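PDB 1ZB1: BRO1 protein from Saccharomyces cerevisiae, which helps concentrate and sort cargo into the intralumenal vesicles of multivesicular bodies, recruiting the deubiquitinase Doa4 to endosomes. Local coordinates for residues A[14-19]-A[125-130]; A[132-137]-A[150-155]; A[155-160]-A[345-350]; A[161-166]-A[177-182]; A[215-220]-A[338-343]. One frame throughout, in Å; residues are numbered along the deposited sequence.

Contact 1. Residues A[14-19]-A[125-130]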
# COMPACT_ATOMS: atom_id res chain seq x y z
N LYS A 14 5.20 8.26 -3.49
CA LYS A 14 6.28 8.77 -4.34
C LYS A 14 7.36 7.76 -4.67
O LYS A 14 7.73 6.94 -3.83
CB LYS A 14 6.93 9.99 -3.67
CG LYS A 14 5.97 11.15 -3.45
CD LYS A 14 5.46 11.68 -4.78
CE LYS A 14 4.54 12.87 -4.58
NZ LYS A 14 4.02 13.39 -5.88
N LEU A 15 7.86 7.83 -5.90
CA LEU A 15 8.93 6.95 -6.36
C LEU A 15 10.28 7.49 -5.91
O LEU A 15 10.42 8.68 -5.60
CB LEU A 15 8.95 6.89 -7.90
CG LEU A 15 7.80 6.24 -8.65
CD1 LEU A 15 7.95 6.50 -10.18
CD2 LEU A 15 7.79 4.74 -8.35
N LYS A 16 11.29 6.62 -5.86
CA LYS A 16 12.64 7.05 -5.52
C LYS A 16 13.38 7.22 -6.85
O LYS A 16 13.32 6.34 -7.71
CB LYS A 16 13.36 5.99 -4.67
CG LYS A 16 12.74 5.76 -3.28
CD LYS A 16 13.37 4.55 -2.57
CE LYS A 16 14.86 4.74 -2.33
NZ LYS A 16 15.15 6.04 -1.64
N ASP A 17 14.05 8.35 -7.04
CA ASP A 17 14.78 8.58 -8.28
C ASP A 17 16.16 7.93 -8.16
O ASP A 17 16.62 7.63 -7.06
CB ASP A 17 14.95 10.08 -8.56
CG ASP A 17 13.62 10.78 -8.80
OD1 ASP A 17 12.68 10.12 -9.29
OD2 ASP A 17 13.52 12.00 -8.52
N THR A 18 16.81 7.71 -9.30
CA THR A 18 18.14 7.11 -9.33
C THR A 18 18.97 7.74 -10.43
O THR A 18 18.43 8.28 -11.40
CB THR A 18 18.07 5.59 -9.59
OG1 THR A 18 19.39 5.03 -9.53
CG2 THR A 18 17.49 5.31 -11.00
N GLU A 19 20.29 7.67 -10.31
CA GLU A 19 21.15 8.22 -11.34
C GLU A 19 21.39 7.17 -12.41
O GLU A 19 21.41 5.97 -12.12
CB GLU A 19 22.48 8.68 -10.74
CG GLU A 19 22.33 9.89 -9.84
CD GLU A 19 23.65 10.55 -9.49
OE1 GLU A 19 23.61 11.65 -8.91
OE2 GLU A 19 24.71 9.97 -9.80
N THR A 125 14.67 -0.85 -5.78
CA THR A 125 13.85 -1.27 -6.91
C THR A 125 12.50 -1.82 -6.42
O THR A 125 11.45 -1.50 -6.98
CB THR A 125 14.59 -2.35 -7.74
OG1 THR A 125 15.73 -1.78 -8.38
CG2 THR A 125 13.65 -2.95 -8.79
N LEU A 126 12.52 -2.65 -5.38
CA LEU A 126 11.28 -3.23 -4.86
C LEU A 126 10.38 -2.16 -4.23
O LEU A 126 9.15 -2.26 -4.26
CB LEU A 126 11.59 -4.34 -3.84
CG LEU A 126 10.39 -4.99 -3.13
CD1 LEU A 126 9.34 -5.45 -4.14
CD2 LEU A 126 10.90 -6.17 -2.31
N PHE A 127 10.99 -1.12 -3.67
CA PHE A 127 10.21 -0.03 -3.09
C PHE A 127 9.40 0.61 -4.23
O PHE A 127 8.21 0.90 -4.09
CB PHE A 127 11.16 1.01 -2.47
CG PHE A 127 10.44 2.17 -1.82
CD1 PHE A 127 10.02 3.26 -2.57
CD2 PHE A 127 10.19 2.16 -0.44
CE1 PHE A 127 9.35 4.33 -1.98
CE2 PHE A 127 9.52 3.23 0.17
CZ PHE A 127 9.10 4.32 -0.60
N ASN A 128 10.05 0.83 -5.37
CA ASN A 128 9.36 1.42 -6.51
C ASN A 128 8.31 0.48 -7.10
O ASN A 128 7.26 0.92 -7.56
CB ASN A 128 10.39 1.86 -7.58
CG ASN A 128 11.06 3.19 -7.22
OD1 ASN A 128 10.63 3.87 -6.28
ND2 ASN A 128 12.10 3.56 -7.96
N ILE A 129 8.59 -0.82 -7.08
CA ILE A 129 7.63 -1.81 -7.57
C ILE A 129 6.34 -1.70 -6.75
O ILE A 129 5.22 -1.69 -7.29
CB ILE A 129 8.21 -3.24 -7.45
CG1 ILE A 129 9.26 -3.47 -8.54
CG2 ILE A 129 7.10 -4.28 -7.55
CD1 ILE A 129 10.01 -4.79 -8.42
N ALA A 130 6.49 -1.60 -5.43
CA ALA A 130 5.34 -1.46 -4.53
C ALA A 130 4.57 -0.18 -4.86
O ALA A 130 3.34 -0.18 -4.94
CB ALA A 130 5.81 -1.44 -3.07

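Contact 2. Residues A[132-137]-A[150-155]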
# COMPACT_ATOMS: atom_id res chain seq x y z
N ILE A 132 4.57 1.46 -7.68
CA ILE A 132 3.96 1.33 -9.00
C ILE A 132 2.65 0.53 -8.93
O ILE A 132 1.71 0.82 -9.66
CB ILE A 132 4.95 0.69 -10.00
CG1 ILE A 132 6.13 1.66 -10.22
CG2 ILE A 132 4.26 0.43 -11.34
CD1 ILE A 132 7.28 1.07 -11.02
N PHE A 133 2.58 -0.46 -8.04
CA PHE A 133 1.34 -1.20 -7.91
C PHE A 133 0.23 -0.25 -7.44
O PHE A 133 -0.92 -0.38 -7.87
CB PHE A 133 1.48 -2.37 -6.91
CG PHE A 133 2.05 -3.63 -7.52
CD1 PHE A 133 1.47 -4.21 -8.66
CD2 PHE A 133 3.14 -4.26 -6.93
CE1 PHE A 133 1.98 -5.40 -9.19
CE2 PHE A 133 3.66 -5.46 -7.45
CZ PHE A 133 3.07 -6.02 -8.59
N THR A 134 0.55 0.70 -6.56
CA THR A 134 -0.48 1.64 -6.11
C THR A 134 -0.86 2.61 -7.24
O THR A 134 -2.00 3.09 -7.29
CB THR A 134 -0.06 2.46 -4.85
OG1 THR A 134 0.96 3.42 -5.19
CG2 THR A 134 0.48 1.52 -3.76
N GLN A 135 0.07 2.88 -8.14
CA GLN A 135 -0.22 3.77 -9.26
C GLN A 135 -1.13 3.07 -10.27
O GLN A 135 -2.00 3.70 -10.89
CB GLN A 135 1.07 4.24 -9.94
CG GLN A 135 1.98 5.02 -8.99
CD GLN A 135 3.27 5.48 -9.65
OE1 GLN A 135 3.88 4.75 -10.44
NE2 GLN A 135 3.72 6.69 -9.32
N ILE A 136 -0.95 1.76 -10.43
CA ILE A 136 -1.78 1.00 -11.35
C ILE A 136 -3.20 0.98 -10.78
O ILE A 136 -4.18 1.16 -11.51
CB ILE A 136 -1.25 -0.46 -11.53
CG1 ILE A 136 0.12 -0.43 -12.22
CG2 ILE A 136 -2.23 -1.29 -12.37
CD1 ILE A 136 0.82 -1.79 -12.32
N ALA A 137 -3.31 0.81 -9.46
CA ALA A 137 -4.61 0.78 -8.79
C ALA A 137 -5.31 2.12 -8.97
O ALA A 137 -6.52 2.17 -9.21
CB ALA A 137 -4.43 0.48 -7.30
N ALA A 150 -6.92 -5.67 -6.26
CA ALA A 150 -5.86 -6.64 -6.52
C ALA A 150 -4.47 -6.01 -6.53
O ALA A 150 -3.51 -6.60 -6.04
CB ALA A 150 -6.13 -7.34 -7.85
N ASN A 151 -4.36 -4.81 -7.10
CA ASN A 151 -3.07 -4.13 -7.15
C ASN A 151 -2.65 -3.53 -5.81
O ASN A 151 -1.46 -3.53 -5.48
CB ASN A 151 -3.09 -3.06 -8.26
CG ASN A 151 -2.80 -3.66 -9.64
OD1 ASN A 151 -1.66 -4.01 -9.94
ND2 ASN A 151 -3.83 -3.80 -10.46
N LEU A 152 -3.60 -3.04 -5.03
CA LEU A 152 -3.27 -2.51 -3.70
C LEU A 152 -2.85 -3.68 -2.80
O LEU A 152 -2.01 -3.52 -1.91
CB LEU A 152 -4.47 -1.78 -3.09
CG LEU A 152 -4.77 -0.39 -3.66
CD1 LEU A 152 -6.12 0.10 -3.16
CD2 LEU A 152 -3.66 0.58 -3.25
N THR A 153 -3.43 -4.85 -3.05
CA THR A 153 -3.10 -6.03 -2.28
C THR A 153 -1.64 -6.42 -2.55
O THR A 153 -0.90 -6.76 -1.63
CB THR A 153 -4.04 -7.21 -2.64
OG1 THR A 153 -5.37 -6.90 -2.19
CG2 THR A 153 -3.58 -8.51 -1.97
N LYS A 154 -1.23 -6.34 -3.81
CA LYS A 154 0.16 -6.66 -4.15
C LYS A 154 1.11 -5.62 -3.56
O LYS A 154 2.21 -5.96 -3.09
CB LYS A 154 0.34 -6.77 -5.67
CG LYS A 154 -0.28 -8.03 -6.26
CD LYS A 154 -0.12 -8.09 -7.77
CE LYS A 154 -0.68 -9.38 -8.33
NZ LYS A 154 -0.60 -9.41 -9.83
N ALA A 155 0.72 -4.35 -3.58
CA ALA A 155 1.57 -3.30 -3.01
C ALA A 155 1.82 -3.65 -1.54
O ALA A 155 2.95 -3.59 -1.06
CB ALA A 155 0.90 -1.93 -3.13

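Contact 3. Residues A[155-160]-A[345-350]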
# COMPACT_ATOMS: atom_id res chain seq x y z
N ALA A 155 0.72 -4.35 -3.58
CA ALA A 155 1.57 -3.30 -3.01
C ALA A 155 1.82 -3.65 -1.54
O ALA A 155 2.95 -3.59 -1.06
CB ALA A 155 0.90 -1.93 -3.13
N PHE A 156 0.74 -4.02 -0.85
CA PHE A 156 0.79 -4.41 0.56
C PHE A 156 1.85 -5.50 0.75
O PHE A 156 2.72 -5.39 1.62
CB PHE A 156 -0.61 -4.89 0.99
CG PHE A 156 -0.66 -5.61 2.32
CD1 PHE A 156 0.10 -5.19 3.41
CD2 PHE A 156 -1.54 -6.68 2.50
CE1 PHE A 156 -0.00 -5.83 4.65
CE2 PHE A 156 -1.66 -7.33 3.73
CZ PHE A 156 -0.88 -6.90 4.81
N SER A 157 1.79 -6.53 -0.08
CA SER A 157 2.74 -7.63 -0.00
C SER A 157 4.20 -7.17 -0.19
O SER A 157 5.09 -7.62 0.53
CB SER A 157 2.38 -8.68 -1.05
OG SER A 157 3.29 -9.76 -1.02
N CYS A 158 4.45 -6.29 -1.16
CA CYS A 158 5.80 -5.79 -1.41
C CYS A 158 6.38 -4.97 -0.25
O CYS A 158 7.53 -5.18 0.14
CB CYS A 158 5.83 -4.94 -2.69
SG CYS A 158 5.46 -5.87 -4.21
N PHE A 159 5.59 -4.05 0.30
CA PHE A 159 6.07 -3.23 1.43
C PHE A 159 6.31 -4.07 2.68
O PHE A 159 7.22 -3.79 3.47
CB PHE A 159 5.06 -2.13 1.75
CG PHE A 159 5.11 -0.97 0.80
CD1 PHE A 159 6.31 -0.30 0.55
CD2 PHE A 159 3.95 -0.52 0.17
CE1 PHE A 159 6.36 0.80 -0.30
CE2 PHE A 159 3.99 0.59 -0.69
CZ PHE A 159 5.20 1.25 -0.92
N GLU A 160 5.49 -5.10 2.85
CA GLU A 160 5.62 -6.01 3.99
C GLU A 160 6.95 -6.76 3.91
O GLU A 160 7.67 -6.86 4.90
CB GLU A 160 4.44 -6.99 3.99
CG GLU A 160 4.52 -8.07 5.06
CD GLU A 160 3.28 -8.94 5.09
OE1 GLU A 160 3.00 -9.63 4.08
OE2 GLU A 160 2.57 -8.92 6.12
N LYS A 345 -6.40 -10.95 1.38
CA LYS A 345 -5.43 -12.02 1.56
C LYS A 345 -4.23 -11.70 0.67
O LYS A 345 -4.30 -11.82 -0.55
CB LYS A 345 -6.04 -13.37 1.14
CG LYS A 345 -7.28 -13.76 1.93
CD LYS A 345 -7.84 -15.09 1.43
CE LYS A 345 -9.09 -15.50 2.21
NZ LYS A 345 -9.60 -16.83 1.76
N SER A 346 -3.13 -11.29 1.29
CA SER A 346 -1.94 -10.93 0.53
C SER A 346 -1.08 -12.12 0.14
O SER A 346 -0.80 -13.00 0.96
CB SER A 346 -1.09 -9.93 1.30
OG SER A 346 -0.39 -10.57 2.35
N PRO A 347 -0.64 -12.16 -1.12
CA PRO A 347 0.21 -13.24 -1.62
C PRO A 347 1.63 -12.93 -1.15
O PRO A 347 1.89 -11.84 -0.65
CB PRO A 347 0.05 -13.12 -3.13
CG PRO A 347 -0.02 -11.64 -3.31
CD PRO A 347 -0.95 -11.20 -2.19
N THR A 348 2.55 -13.87 -1.29
CA THR A 348 3.92 -13.58 -0.86
C THR A 348 4.64 -12.82 -1.98
O THR A 348 4.24 -12.91 -3.14
CB THR A 348 4.72 -14.87 -0.58
OG1 THR A 348 4.67 -15.72 -1.73
CG2 THR A 348 4.14 -15.61 0.63
N TRP A 349 5.66 -12.04 -1.62
CA TRP A 349 6.43 -11.30 -2.62
C TRP A 349 7.04 -12.35 -3.54
O TRP A 349 7.13 -12.17 -4.75
CB TRP A 349 7.55 -10.48 -1.96
CG TRP A 349 8.71 -10.10 -2.89
CD1 TRP A 349 10.04 -10.34 -2.69
CD2 TRP A 349 8.62 -9.43 -4.17
NE1 TRP A 349 10.79 -9.87 -3.75
CE2 TRP A 349 9.94 -9.31 -4.67
CE3 TRP A 349 7.55 -8.93 -4.93
CZ2 TRP A 349 10.22 -8.71 -5.91
CZ3 TRP A 349 7.84 -8.33 -6.17
CH2 TRP A 349 9.16 -8.23 -6.64
N GLU A 350 7.44 -13.47 -2.93
CA GLU A 350 8.04 -14.58 -3.67
C GLU A 350 7.14 -15.05 -4.82
O GLU A 350 7.62 -15.32 -5.92
CB GLU A 350 8.33 -15.76 -2.74
CG GLU A 350 9.46 -15.53 -1.73
CD GLU A 350 9.03 -14.75 -0.49
OE1 GLU A 350 9.82 -14.69 0.48
OE2 GLU A 350 7.91 -14.18 -0.48
O HOH W 1 5.13 -10.39 1.28

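Contact 4. Residues A[161-166]-A[177-182]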
# COMPACT_ATOMS: atom_id res chain seq x y z
N TYR A 161 7.26 -7.28 2.73
CA TYR A 161 8.51 -8.02 2.52
C TYR A 161 9.71 -7.11 2.78
O TYR A 161 10.71 -7.53 3.36
CB TYR A 161 8.58 -8.55 1.08
CG TYR A 161 9.84 -9.34 0.78
CD1 TYR A 161 9.89 -10.72 0.97
CD2 TYR A 161 10.99 -8.70 0.30
CE1 TYR A 161 11.04 -11.44 0.69
CE2 TYR A 161 12.15 -9.41 0.02
CZ TYR A 161 12.17 -10.79 0.22
OH TYR A 161 13.30 -11.51 -0.08
N LEU A 162 9.60 -5.86 2.32
CA LEU A 162 10.66 -4.89 2.53
C LEU A 162 10.90 -4.63 4.03
O LEU A 162 12.05 -4.59 4.49
CB LEU A 162 10.30 -3.57 1.84
CG LEU A 162 10.45 -3.53 0.31
CD1 LEU A 162 9.78 -2.27 -0.23
CD2 LEU A 162 11.94 -3.54 -0.07
N SER A 163 9.83 -4.45 4.79
CA SER A 163 9.99 -4.16 6.22
C SER A 163 10.57 -5.34 6.99
O SER A 163 11.29 -5.15 7.96
CB SER A 163 8.65 -3.76 6.85
OG SER A 163 7.78 -4.86 6.94
N GLU A 164 10.26 -6.55 6.55
CA GLU A 164 10.76 -7.74 7.24
C GLU A 164 12.10 -8.27 6.73
O GLU A 164 12.75 -9.06 7.42
CB GLU A 164 9.73 -8.87 7.15
CG GLU A 164 8.34 -8.47 7.61
CD GLU A 164 7.36 -9.63 7.60
OE1 GLU A 164 7.43 -10.47 6.67
OE2 GLU A 164 6.50 -9.69 8.50
N ASN A 165 12.55 -7.81 5.56
CA ASN A 165 13.80 -8.32 5.00
C ASN A 165 15.01 -7.40 4.85
O ASN A 165 16.13 -7.89 4.67
CB ASN A 165 13.51 -9.01 3.67
CG ASN A 165 12.76 -10.31 3.85
OD1 ASN A 165 13.37 -11.36 4.09
ND2 ASN A 165 11.43 -10.25 3.76
N PHE A 166 14.82 -6.08 4.89
CA PHE A 166 15.96 -5.17 4.77
C PHE A 166 15.97 -4.27 6.00
O PHE A 166 15.10 -3.41 6.15
CB PHE A 166 15.85 -4.35 3.48
CG PHE A 166 15.77 -5.20 2.24
CD1 PHE A 166 14.53 -5.58 1.72
CD2 PHE A 166 16.93 -5.64 1.61
CE1 PHE A 166 14.46 -6.38 0.57
CE2 PHE A 166 16.86 -6.44 0.47
CZ PHE A 166 15.62 -6.81 -0.05
N GLU A 177 10.19 0.52 10.00
CA GLU A 177 8.93 1.07 10.49
C GLU A 177 8.18 1.89 9.44
O GLU A 177 6.95 1.99 9.47
CB GLU A 177 9.16 1.92 11.76
CG GLU A 177 10.08 3.12 11.60
CD GLU A 177 11.57 2.77 11.58
OE1 GLU A 177 12.39 3.71 11.53
OE2 GLU A 177 11.91 1.57 11.62
N ASN A 178 8.91 2.47 8.49
CA ASN A 178 8.27 3.26 7.45
C ASN A 178 7.66 2.39 6.35
O ASN A 178 6.61 2.72 5.80
CB ASN A 178 9.24 4.29 6.88
CG ASN A 178 9.61 5.36 7.90
OD1 ASN A 178 8.80 5.74 8.74
ND2 ASN A 178 10.85 5.85 7.82
N THR A 179 8.31 1.28 6.02
CA THR A 179 7.75 0.40 5.00
C THR A 179 6.56 -0.36 5.61
O THR A 179 5.63 -0.75 4.90
CB THR A 179 8.81 -0.59 4.46
OG1 THR A 179 9.60 -1.11 5.53
CG2 THR A 179 9.70 0.11 3.43
N ARG A 180 6.59 -0.56 6.92
CA ARG A 180 5.48 -1.23 7.59
C ARG A 180 4.25 -0.30 7.52
O ARG A 180 3.12 -0.73 7.27
CB ARG A 180 5.83 -1.51 9.06
CG ARG A 180 4.73 -2.17 9.87
CD ARG A 180 4.99 -3.66 10.03
NE ARG A 180 4.37 -4.46 8.98
CZ ARG A 180 4.72 -5.70 8.67
NH1 ARG A 180 5.71 -6.30 9.32
NH2 ARG A 180 4.08 -6.35 7.71
N PHE A 181 4.50 0.99 7.73
CA PHE A 181 3.45 2.01 7.67
C PHE A 181 2.85 1.99 6.27
O PHE A 181 1.63 1.96 6.11
CB PHE A 181 4.05 3.39 8.00
CG PHE A 181 3.12 4.55 7.73
CD1 PHE A 181 1.91 4.67 8.41
CD2 PHE A 181 3.47 5.53 6.80
CE1 PHE A 181 1.06 5.75 8.17
CE2 PHE A 181 2.63 6.61 6.55
CZ PHE A 181 1.42 6.72 7.24
N LEU A 182 3.70 2.01 5.26
CA LEU A 182 3.23 1.99 3.88
C LEU A 182 2.40 0.73 3.59
O LEU A 182 1.39 0.78 2.89
CB LEU A 182 4.42 2.10 2.92
CG LEU A 182 4.71 3.46 2.26
CD1 LEU A 182 4.08 4.60 3.04
CD2 LEU A 182 6.22 3.65 2.12
O HOH W 2 12.19 -1.85 4.76

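Contact 5. Residues A[215-220]-A[338-343]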
# COMPACT_ATOMS: atom_id res chain seq x y z
N SER A 215 -16.82 -3.13 7.43
CA SER A 215 -16.57 -1.74 7.79
C SER A 215 -15.76 -1.68 9.07
O SER A 215 -14.87 -0.85 9.20
CB SER A 215 -17.90 -0.99 7.99
OG SER A 215 -18.54 -0.78 6.75
N ARG A 216 -16.05 -2.57 10.01
CA ARG A 216 -15.31 -2.58 11.26
C ARG A 216 -13.85 -2.88 10.98
O ARG A 216 -12.96 -2.29 11.58
CB ARG A 216 -15.87 -3.62 12.23
CG ARG A 216 -15.21 -3.55 13.59
CD ARG A 216 -15.44 -2.18 14.23
NE ARG A 216 -14.47 -1.87 15.28
CZ ARG A 216 -14.30 -2.58 16.39
NH1 ARG A 216 -15.05 -3.66 16.61
NH2 ARG A 216 -13.39 -2.21 17.28
N ALA A 217 -13.60 -3.81 10.06
CA ALA A 217 -12.24 -4.17 9.71
C ALA A 217 -11.51 -2.97 9.09
O ALA A 217 -10.33 -2.74 9.38
CB ALA A 217 -12.23 -5.36 8.75
N THR A 218 -12.21 -2.21 8.25
CA THR A 218 -11.61 -1.03 7.62
C THR A 218 -11.16 -0.05 8.70
O THR A 218 -10.06 0.52 8.63
CB THR A 218 -12.62 -0.33 6.69
OG1 THR A 218 -13.09 -1.26 5.71
CG2 THR A 218 -11.96 0.85 5.97
N CYS A 219 -12.01 0.12 9.71
CA CYS A 219 -11.71 1.00 10.82
C CYS A 219 -10.45 0.52 11.55
O CYS A 219 -9.52 1.29 11.76
CB CYS A 219 -12.89 1.04 11.80
SG CYS A 219 -12.46 1.72 13.42
N ASN A 220 -10.43 -0.76 11.91
CA ASN A 220 -9.28 -1.31 12.62
C ASN A 220 -7.97 -1.13 11.84
O ASN A 220 -6.93 -0.84 12.41
CB ASN A 220 -9.49 -2.80 12.94
CG ASN A 220 -10.66 -3.04 13.90
OD1 ASN A 220 -11.01 -2.17 14.71
ND2 ASN A 220 -11.24 -4.22 13.82
N ILE A 338 -19.59 -6.26 17.31
CA ILE A 338 -19.39 -6.32 15.86
C ILE A 338 -18.05 -6.98 15.61
O ILE A 338 -17.01 -6.46 16.00
CB ILE A 338 -19.37 -4.91 15.24
CG1 ILE A 338 -20.65 -4.16 15.59
CG2 ILE A 338 -19.23 -5.02 13.72
CD1 ILE A 338 -20.70 -2.73 15.07
N LYS A 339 -18.08 -8.14 14.96
CA LYS A 339 -16.87 -8.90 14.67
C LYS A 339 -16.29 -8.58 13.29
O LYS A 339 -16.83 -8.96 12.26
CB LYS A 339 -17.20 -10.39 14.77
CG LYS A 339 -17.89 -10.75 16.08
CD LYS A 339 -18.57 -12.10 16.01
CE LYS A 339 -19.40 -12.35 17.26
NZ LYS A 339 -20.18 -13.62 17.17
N ALA A 340 -15.16 -7.87 13.30
CA ALA A 340 -14.48 -7.46 12.07
C ALA A 340 -14.15 -8.59 11.11
O ALA A 340 -13.80 -9.70 11.52
CB ALA A 340 -13.21 -6.69 12.42
N LEU A 341 -14.26 -8.30 9.81
CA LEU A 341 -13.95 -9.28 8.77
C LEU A 341 -12.96 -8.69 7.76
O LEU A 341 -13.31 -7.82 6.97
CB LEU A 341 -15.23 -9.69 8.04
CG LEU A 341 -15.05 -10.72 6.91
CD1 LEU A 341 -14.55 -12.02 7.50
CD2 LEU A 341 -16.37 -10.93 6.18
N ASP A 342 -11.72 -9.16 7.82
CA ASP A 342 -10.64 -8.72 6.92
C ASP A 342 -10.75 -9.52 5.62
O ASP A 342 -10.54 -10.73 5.61
CB ASP A 342 -9.28 -9.01 7.57
CG ASP A 342 -8.12 -8.35 6.86
OD1 ASP A 342 -8.22 -8.08 5.64
OD2 ASP A 342 -7.10 -8.10 7.52
N ALA A 343 -11.07 -8.85 4.51
CA ALA A 343 -11.24 -9.53 3.23
C ALA A 343 -10.00 -9.58 2.32
O ALA A 343 -10.06 -10.14 1.23
CB ALA A 343 -12.39 -8.89 2.46

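Contact 1. Residues A[14-19]-A[125-130]
In this mostly helical Bro1 domain, the extended loop 14-19 is docked on helix 118-139 by an asparagine amide that pairs with the backbone of one residue, much as a neighbouring strand would. The polar part is a pair of hydrogen bonds. Lys16 N donates to Asn128 OD1 at 2.9 Å and nearly straight (173° at the hydrogen), while Asn128 ND2 donates to Lys16 O at 3.0 Å. Both donors lie in the plane of the accepting carbonyl, on a lone pair, and Lys16 O is only 8° out of the Asn128 amide plane. Asparagine suits this buried place because its amide offers an acceptor and a donor side by side; the two bonds also fix which way round the group sits.

The rest is van der Waals contact. Leu15 CD2 rests 3.8 Å from Asn128 CG, shielding the amide. Phe127 holds CG anti to its backbone N (chi1 -179°), and the Lys16 chain crosses its ring at about a right angle, CD coming within 3.6 Å of Phe127 CD1. Lysine can serve two ends here: its methylenes pack against the ring, then bends at chi3 and chi4 carry NZ away to a salt bridge with Asp173 and hydrogen bonds to Tyr100 O and Ser171 OG. At the ring's edge, in its plane, Lys14 O stands 3.6 Å from Phe127 CE1.

Contact 2. Residues A[132-137]-A[150-155]
The Phe133 ring receives Lys154 over one face: Lys154 CB lies 3.8 Å from the ring centroid and just 3° off the normal, a CH-pi contact almost exactly above the centre. From there the lysine chain runs extended across the ring, Lys154 CD passing 3.7 Å from Phe133 CE1, so a long aliphatic stem covers the aromatic surface while the ammonium group leads outward. At the edge, near the ring plane, Asn151 OD1 approaches Phe133 CD1 to 3.4 Å, a favourable place for a carbonyl oxygen beside the electropositive ring hydrogens. Ring and amide planes are 37° apart. The amide is held from behind, since Asn151 ND2 donates to Asn147 O one turn earlier, and Ile136 CG2 packs 3.5 Å from Asn151 ND2.

These residues join helices 118-139 and 146-165, consecutive in the chain and packed as an antiparallel helical hairpin of the Bro1 domain, their short segments running at 167° with axes 7.8 Å apart. Small residues make so close an approach possible. Ala155 CB fits between Phe133 CB and Thr134 CG2, 3.5 Å from the latter. The Thr134 hydroxyl turns back to Val131 O of its own helix, which leaves the methyl to face the partner. Farther along, Ala137 CB meets Leu152 CG at 3.8 Å and also touches Asn151 CB, while Leu152 reaches on toward Glu189 and Leu193 of helix 176-198.

Contact 3. Residues A[155-160]-A[345-350]
Just before the last modelled helix of the Bro1 domain, 349-371, which Thr348 N-caps, its OG1 accepting from Lys351 N, the chain is tied to helix 146-165 by Ser157. Ser157 CB already lies 3.2 Å from Pro347 O. With OG anti to the backbone N (chi1 179°), the hydroxyl reaches the loop and donates to Pro347 O at a short 2.5 Å, approaching from above the carbonyl plane. Serine is small enough to let the loop come this close while still supplying a donor. A water bridges alongside, donating to Ser157 O at 2.9 Å and accepting weakly from Trp349 N.

On one flank Ser346 CB packs against Phe156 CD2 at 3.5 Å. On the other, the slim Cys158 accepts the broad indole in a sulfur-aromatic contact oblique to the ring, SG 53° off the normal, with Cys158 SG 3.8 Å from Trp349 CE3.

Contact 4. Residues A[161-166]-A[177-182]
Ser163 and Thr179 stand at the closest point, their CA atoms 5.2 Å apart, and Thr179 OG1 presses against Ser163 CB at 3.1 Å. Side chains this small allow the antiparallel segments to approach to 7.9 Å between axes, crossing at -158°. Beside them Arg180 reaches back, its chain bent at chi2 and chi3, and spreads its guanidinium under Ser163 OG, which lies 3.5 Å above one face. Glu164 OE2 comes in at the guanidinium edge, in its plane, making a loose salt bridge of 3.6 Å to Arg180 NH1 with the carboxylate turned 81° from the guanidinium. Arginine suits this partly exposed border, where a long chain can offer charge to a glutamate on the exposed side; Glu160 adds a second ion pair, also long and weak.

What positions these groups is mostly local. Ser163 OG, in the crowded position between N and carbonyl carbon (chi1 71°), is bonded to Glu160 O one turn back. A water lies 2.8 Å from Thr179 OG1 and donates weakly to Leu162 O, linking the helices; Thr179 OG1 is also weakly hydrogen-bonded to Ser176 O and Gln175 O. At the helix end Asn165 ND2 donates to Tyr161 O at 2.8 Å while resting over the Tyr161 ring.

The pair is the antiparallel hairpin of helices 146-165 and 176-198: Leu162 and Tyr161 pack on Leu126 of helix 118-139, and beyond, Phe181 leans on helix 208-230.

Contact 5. Residues A[215-220]-A[338-343]
Two alanines face each other where the loop 338-343 passes helix 208-230. Ala217 and Ala340 both direct CB at the opposing segment, and their CB atoms are 4.0 Å apart; with no larger side chain between, the backbones approach to 4.6 Å from CA to CA. Ala340 CB settles among residues of about one helical turn, 3.7 Å from Ala217 N, 3.9 Å from Arg216 CG and 3.5 Å from Asn220 ND2. Ala217 CB in turn abuts the loop backbone, 3.2 Å from Leu341 O.

Arg216 flanks this point. Its CG is anti to the backbone N (chi1 -174°) and the chain bends at chi2, so CB lies 3.9 Å from Ile338 CG2 while the guanidinium presents its edge, in plane, to Ile338 O. Asn220 ND2 sits above one face of the same guanidinium.

The loop lies across this helix of the Bro1 domain on its way to helix 349-371. Clear hydrogen bonds nearby tie the loop down: Leu341 pairs with Lys213 through the backbone, and Asp342 OD1 accepts from His187. The alanines therefore contribute shape, close van der Waals fit, while the Arg216 charge near a carbonyl oxygen probably adds a modest electrostatic attraction.

From the N terminus, contact 1 brings the leading loop onto helix 118-139, closing a long loop that holds three helices and the two-stranded hairpin. Farther along that helix, contact 2 closes the short turn to helix 146-165. Contact 3 shares Ala155 with it and spans the longest stretch, returning the chain from the start of helix 349-371 to helix 146-165. Within that span lie contact 4, which closes the short turn to helix 176-198, and then contact 5, which lays the late loop on helix 208-230; no two contacts cross. Contacts 1 to 4 cluster around helices 118-139 and 146-165, whereas contact 5 lies apart, its centre about 31 Å from that of contact 1.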